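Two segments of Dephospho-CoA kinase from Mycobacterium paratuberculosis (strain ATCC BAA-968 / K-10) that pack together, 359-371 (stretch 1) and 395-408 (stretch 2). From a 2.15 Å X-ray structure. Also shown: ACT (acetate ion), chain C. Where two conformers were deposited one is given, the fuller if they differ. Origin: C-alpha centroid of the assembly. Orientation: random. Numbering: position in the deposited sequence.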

# COMPACT_ATOMS: atom_id res chain seq x y z
N ASP A 359 -23.56 3.02 -0.75
CA ASP A 359 -24.40 4.15 -0.32
C ASP A 359 -25.78 3.68 0.15
O ASP A 359 -26.32 4.18 1.16
CB ASP A 359 -24.53 5.18 -1.44
CG ASP A 359 -23.27 5.99 -1.62
OD1 ASP A 359 -22.51 6.09 -0.65
OD2 ASP A 359 -23.03 6.54 -2.72
N TRP A 360 -26.35 2.72 -0.56
CA TRP A 360 -27.66 2.18 -0.24
C TRP A 360 -27.65 1.54 1.15
O TRP A 360 -28.45 1.91 2.01
CB TRP A 360 -28.07 1.18 -1.32
CG TRP A 360 -29.32 0.41 -1.02
CD1 TRP A 360 -30.56 0.92 -0.78
CD2 TRP A 360 -29.45 -1.01 -0.94
NE1 TRP A 360 -31.46 -0.09 -0.55
CE2 TRP A 360 -30.80 -1.29 -0.65
CE3 TRP A 360 -28.56 -2.08 -1.10
CZ2 TRP A 360 -31.28 -2.59 -0.49
CZ3 TRP A 360 -29.04 -3.38 -0.94
CH2 TRP A 360 -30.39 -3.62 -0.65
N LEU A 361 -26.73 0.61 1.39
CA LEU A 361 -26.68 -0.04 2.70
C LEU A 361 -26.35 0.96 3.80
O LEU A 361 -26.84 0.82 4.93
CB LEU A 361 -25.68 -1.20 2.68
CG LEU A 361 -26.13 -2.47 1.95
CD1 LEU A 361 -25.15 -3.61 2.15
CD2 LEU A 361 -27.53 -2.89 2.38
N THR A 362 -25.53 1.97 3.51
CA THR A 362 -25.28 3.00 4.52
C THR A 362 -26.56 3.72 4.91
O THR A 362 -26.77 4.03 6.08
CB THR A 362 -24.23 4.00 4.02
OG1 THR A 362 -22.99 3.31 3.79
CG2 THR A 362 -24.00 5.09 5.07
N ALA A 363 -27.46 3.95 3.95
CA ALA A 363 -28.67 4.70 4.26
C ALA A 363 -29.81 3.85 4.83
O ALA A 363 -30.72 4.42 5.44
CB ALA A 363 -29.18 5.42 3.00
N ASP A 364 -29.79 2.52 4.67
CA ASP A 364 -30.96 1.68 4.94
C ASP A 364 -30.63 0.58 5.94
O ASP A 364 -30.19 -0.52 5.55
CB ASP A 364 -31.49 1.09 3.63
CG ASP A 364 -32.80 0.32 3.80
OD1 ASP A 364 -33.26 0.12 4.95
OD2 ASP A 364 -33.37 -0.07 2.77
N PRO A 365 -30.86 0.81 7.24
CA PRO A 365 -30.50 -0.19 8.26
C PRO A 365 -31.20 -1.53 8.11
O PRO A 365 -30.62 -2.57 8.42
CB PRO A 365 -30.91 0.49 9.58
CG PRO A 365 -30.98 1.94 9.25
CD PRO A 365 -31.46 2.01 7.85
N ASP A 366 -32.47 -1.52 7.68
CA ASP A 366 -33.18 -2.78 7.48
C ASP A 366 -32.52 -3.63 6.41
O ASP A 366 -32.39 -4.85 6.57
CB ASP A 366 -34.65 -2.50 7.13
CG ASP A 366 -35.36 -1.69 8.21
OD1 ASP A 366 -34.97 -1.78 9.39
OD2 ASP A 366 -36.32 -0.97 7.87
N ALA A 367 -32.11 -3.01 5.31
CA ALA A 367 -31.43 -3.76 4.26
C ALA A 367 -30.11 -4.33 4.77
O ALA A 367 -29.74 -5.46 4.44
CB ALA A 367 -31.20 -2.88 3.04
N ARG A 368 -29.40 -3.56 5.60
CA ARG A 368 -28.18 -4.06 6.24
C ARG A 368 -28.46 -5.29 7.08
O ARG A 368 -27.70 -6.26 7.05
CB ARG A 368 -27.55 -2.98 7.12
CG ARG A 368 -26.79 -1.92 6.39
CD ARG A 368 -25.71 -1.28 7.29
NE ARG A 368 -26.22 -0.75 8.56
CZ ARG A 368 -26.85 0.42 8.71
NH1 ARG A 368 -27.10 1.20 7.66
NH2 ARG A 368 -27.24 0.81 9.92
N ALA A 369 -29.54 -5.25 7.87
CA ALA A 369 -29.90 -6.40 8.69
C ALA A 369 -30.22 -7.62 7.82
O ALA A 369 -29.78 -8.74 8.12
CB ALA A 369 -31.07 -6.05 9.61
N ASP A 370 -31.00 -7.42 6.76
CA ASP A 370 -31.29 -8.51 5.83
C ASP A 370 -30.00 -9.11 5.29
O ASP A 370 -29.84 -10.35 5.25
CB ASP A 370 -32.14 -8.00 4.66
CG ASP A 370 -33.58 -7.77 5.03
OD1 ASP A 370 -33.98 -8.15 6.15
OD2 ASP A 370 -34.31 -7.19 4.20
N TYR A 371 -29.08 -8.26 4.85
CA TYR A 371 -27.82 -8.74 4.28
C TYR A 371 -27.02 -9.52 5.31
O TYR A 371 -26.47 -10.59 5.01
CB TYR A 371 -27.01 -7.55 3.75
CG TYR A 371 -25.77 -7.92 2.97
CD1 TYR A 371 -25.72 -9.08 2.22
CD2 TYR A 371 -24.65 -7.10 2.99
CE1 TYR A 371 -24.58 -9.42 1.49
CE2 TYR A 371 -23.50 -7.43 2.27
CZ TYR A 371 -23.48 -8.59 1.52
OH TYR A 371 -22.35 -8.94 0.80
N PRO A 395 -28.18 -15.73 -4.70
CA PRO A 395 -29.55 -15.36 -5.10
C PRO A 395 -30.03 -14.05 -4.47
O PRO A 395 -30.80 -13.32 -5.09
CB PRO A 395 -30.39 -16.57 -4.64
CG PRO A 395 -29.42 -17.71 -4.60
CD PRO A 395 -28.12 -17.09 -4.13
N TRP A 396 -29.56 -13.72 -3.26
CA TRP A 396 -30.01 -12.50 -2.60
C TRP A 396 -29.65 -11.24 -3.40
O TRP A 396 -30.39 -10.25 -3.36
CB TRP A 396 -29.42 -12.42 -1.19
CG TRP A 396 -29.83 -11.20 -0.42
CD1 TRP A 396 -30.97 -11.05 0.33
CD2 TRP A 396 -29.12 -9.96 -0.31
NE1 TRP A 396 -31.00 -9.80 0.90
CE2 TRP A 396 -29.88 -9.11 0.53
CE3 TRP A 396 -27.91 -9.49 -0.83
CZ2 TRP A 396 -29.47 -7.81 0.84
CZ3 TRP A 396 -27.50 -8.20 -0.49
CH2 TRP A 396 -28.28 -7.38 0.32
N PHE A 397 -28.53 -11.26 -4.13
CA PHE A 397 -28.13 -10.07 -4.87
C PHE A 397 -29.11 -9.69 -5.98
O PHE A 397 -29.15 -8.53 -6.35
CB PHE A 397 -26.72 -10.23 -5.45
CG PHE A 397 -25.66 -10.11 -4.41
CD1 PHE A 397 -25.31 -8.87 -3.89
CD2 PHE A 397 -25.03 -11.24 -3.91
CE1 PHE A 397 -24.34 -8.75 -2.90
CE2 PHE A 397 -24.06 -11.13 -2.91
CZ PHE A 397 -23.71 -9.88 -2.41
N ARG A 398 -29.95 -10.60 -6.47
CA ARG A 398 -30.91 -10.18 -7.50
C ARG A 398 -31.93 -9.19 -6.93
O ARG A 398 -32.17 -8.12 -7.50
CB ARG A 398 -31.60 -11.40 -8.11
CG ARG A 398 -30.62 -12.40 -8.73
CD ARG A 398 -31.32 -13.35 -9.71
NE ARG A 398 -32.32 -14.21 -9.06
CZ ARG A 398 -32.06 -15.37 -8.46
NH1 ARG A 398 -30.82 -15.83 -8.40
NH2 ARG A 398 -33.04 -16.07 -7.90
N ASP A 399 -32.50 -9.53 -5.78
CA ASP A 399 -33.48 -8.65 -5.15
C ASP A 399 -32.79 -7.43 -4.55
O ASP A 399 -33.35 -6.32 -4.59
CB ASP A 399 -34.26 -9.42 -4.08
CG ASP A 399 -35.28 -8.57 -3.36
OD1 ASP A 399 -36.23 -8.06 -4.00
OD2 ASP A 399 -35.14 -8.45 -2.12
N ALA A 400 -31.57 -7.60 -4.03
CA ALA A 400 -30.84 -6.44 -3.54
C ALA A 400 -30.54 -5.46 -4.67
O ALA A 400 -30.62 -4.24 -4.47
CB ALA A 400 -29.54 -6.88 -2.87
N TYR A 401 -30.21 -5.97 -5.86
CA TYR A 401 -29.99 -5.12 -7.03
C TYR A 401 -31.24 -4.30 -7.33
O TYR A 401 -31.17 -3.07 -7.49
CB TYR A 401 -29.60 -5.99 -8.23
CG TYR A 401 -29.13 -5.24 -9.47
CD1 TYR A 401 -27.82 -4.76 -9.55
CD2 TYR A 401 -29.98 -5.03 -10.55
CE1 TYR A 401 -27.37 -4.08 -10.68
CE2 TYR A 401 -29.54 -4.34 -11.68
CZ TYR A 401 -28.23 -3.88 -11.74
OH TYR A 401 -27.79 -3.19 -12.85
N ARG A 402 -32.39 -4.97 -7.37
CA ARG A 402 -33.62 -4.25 -7.68
C ARG A 402 -33.93 -3.19 -6.62
O ARG A 402 -34.35 -2.07 -6.95
CB ARG A 402 -34.79 -5.24 -7.84
CG ARG A 402 -34.67 -6.12 -9.09
CD ARG A 402 -35.89 -7.01 -9.29
NE ARG A 402 -36.01 -7.99 -8.21
CZ ARG A 402 -35.69 -9.28 -8.32
NH1 ARG A 402 -35.25 -9.79 -9.47
NH2 ARG A 402 -35.83 -10.07 -7.26
N ARG A 403 -33.70 -3.52 -5.35
CA ARG A 403 -34.07 -2.60 -4.28
C ARG A 403 -33.12 -1.41 -4.23
O ARG A 403 -33.55 -0.27 -4.05
CB ARG A 403 -34.08 -3.32 -2.94
CG ARG A 403 -35.26 -4.29 -2.75
CD ARG A 403 -34.84 -5.45 -1.85
NE ARG A 403 -34.60 -5.03 -0.48
CZ ARG A 403 -33.97 -5.77 0.43
NH1 ARG A 403 -33.51 -6.97 0.11
NH2 ARG A 403 -33.82 -5.31 1.67
N ALA A 404 -31.82 -1.67 -4.35
CA ALA A 404 -30.84 -0.59 -4.40
C ALA A 404 -31.17 0.38 -5.51
O ALA A 404 -31.12 1.60 -5.32
CB ALA A 404 -29.43 -1.16 -4.58
N TRP A 405 -31.52 -0.13 -6.70
CA TRP A 405 -31.81 0.80 -7.78
C TRP A 405 -33.15 1.50 -7.58
O TRP A 405 -33.31 2.65 -8.02
CB TRP A 405 -31.73 0.08 -9.13
CG TRP A 405 -30.28 0.04 -9.58
CD1 TRP A 405 -29.45 -1.05 -9.59
CD2 TRP A 405 -29.50 1.15 -10.03
NE1 TRP A 405 -28.19 -0.68 -10.04
CE2 TRP A 405 -28.20 0.67 -10.31
CE3 TRP A 405 -29.77 2.51 -10.25
CZ2 TRP A 405 -27.19 1.49 -10.79
CZ3 TRP A 405 -28.76 3.32 -10.71
CH2 TRP A 405 -27.48 2.81 -10.99
N ASP A 406 -34.10 0.86 -6.91
CA ASP A 406 -35.33 1.57 -6.54
C ASP A 406 -35.02 2.75 -5.62
O ASP A 406 -35.53 3.86 -5.80
CB ASP A 406 -36.31 0.62 -5.85
CG ASP A 406 -37.25 -0.05 -6.81
OD1 ASP A 406 -37.47 0.51 -7.90
OD2 ASP A 406 -37.78 -1.14 -6.47
N TRP A 407 -34.17 2.51 -4.63
CA TRP A 407 -33.74 3.58 -3.73
C TRP A 407 -32.99 4.67 -4.49
O TRP A 407 -33.17 5.86 -4.22
CB TRP A 407 -32.86 2.99 -2.62
CG TRP A 407 -32.28 4.01 -1.69
CD1 TRP A 407 -32.87 4.55 -0.58
CD2 TRP A 407 -30.99 4.61 -1.79
NE1 TRP A 407 -32.02 5.45 0.02
CE2 TRP A 407 -30.86 5.50 -0.70
CE3 TRP A 407 -29.92 4.48 -2.69
CZ2 TRP A 407 -29.71 6.27 -0.50
CZ3 TRP A 407 -28.78 5.24 -2.47
CH2 TRP A 407 -28.69 6.12 -1.39
N ALA A 408 -32.14 4.27 -5.44
CA ALA A 408 -31.40 5.26 -6.22
C ALA A 408 -32.33 6.12 -7.05
O ALA A 408 -32.15 7.35 -7.13
CB ALA A 408 -30.39 4.56 -7.14
C ACT C . -19.61 -7.23 -0.16
O ACT C . -20.44 -7.26 0.80
OXT ACT C . -18.38 -7.01 -0.11
CH3 ACT C . -20.20 -7.52 -1.61
O HOH W 1 -35.03 -2.30 0.67

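This is a helix-against-helix contact built mainly from aromatic rings and alanines, with a single salt bridge joining the two stretches at its side. Stretch 2 is one helical run, whereas stretch 1 is two short helices that change direction at Asp364. The first, 359-363, crosses stretch 2 at 79° with the axes 10.1 Å apart at closest approach; the second, 365-371, runs nearly antiparallel to it, at 172° and 12.1 Å. Asp364 suits the break because its carboxylate can serve a free backbone NH at the start of the new helix: OD1 caps Ala367 N through a weak bond of 3.4 Å.

Trp360 is the centrepiece, buried and fitted as a knob among Ala400, Arg403, Ala404 and Trp407. The small side chain of Ala404 lets the backbones come close, with Trp360 CA and Ala404 CA 5.9 Å apart. Ala404 CA lies 3.7 Å from the centroid of the five-membered ring of Trp360, almost on the ring normal, so its C-H points at the pi cloud; Ala404 CB also covers this face, 3.6 Å from Trp360 CD2. Trp407 returns the arrangement, its six-membered ring receiving Trp360 CA over one face at 4.1 Å from the centroid. The same indole reaches Ala363, whose CB packs 3.6 Å from Trp407 CZ2, an apolar contact on an otherwise exposed residue.

Towards the other end of the contact, Tyr371 and Trp396 bring flat surfaces together. The tyrosine ring and the six-membered ring of the indole are tilted by only 11°, yet they are slid apart with centroids 4.7 Å distant and barely overlap; Tyr371 CD1 still comes within 3.4 Å of Trp396 CZ3. Phe397 adds an oblique aromatic neighbour, its CZ 3.6 Å from Tyr371 OH. That hydroxyl, the polar tip of an otherwise apolar side chain, donates a 2.5 Å hydrogen bond to O of the acetate, probably a component of the crystallisation liquor.

Arg403 combines both kinds of chemistry. Its aliphatic CB lies 3.8 Å from Trp360 CZ2, while its flat guanidinium presents a face to the same indole. Arg403 NH2 forms a salt bridge with Asp370 OD2 at 3.2 Å; the hydrogen bond within it is weak, with an angle of 129°. Within its own helix, Arg403 NH1 bonds to Asp399 OD2 at 3.1 Å, one turn earlier, so the cation is shared between two carboxylates. A water accepts from Arg403 NE at 3.0 Å and donates weakly to Asp364 OD2 at 3.5 Å, adding a bridge between the stretches.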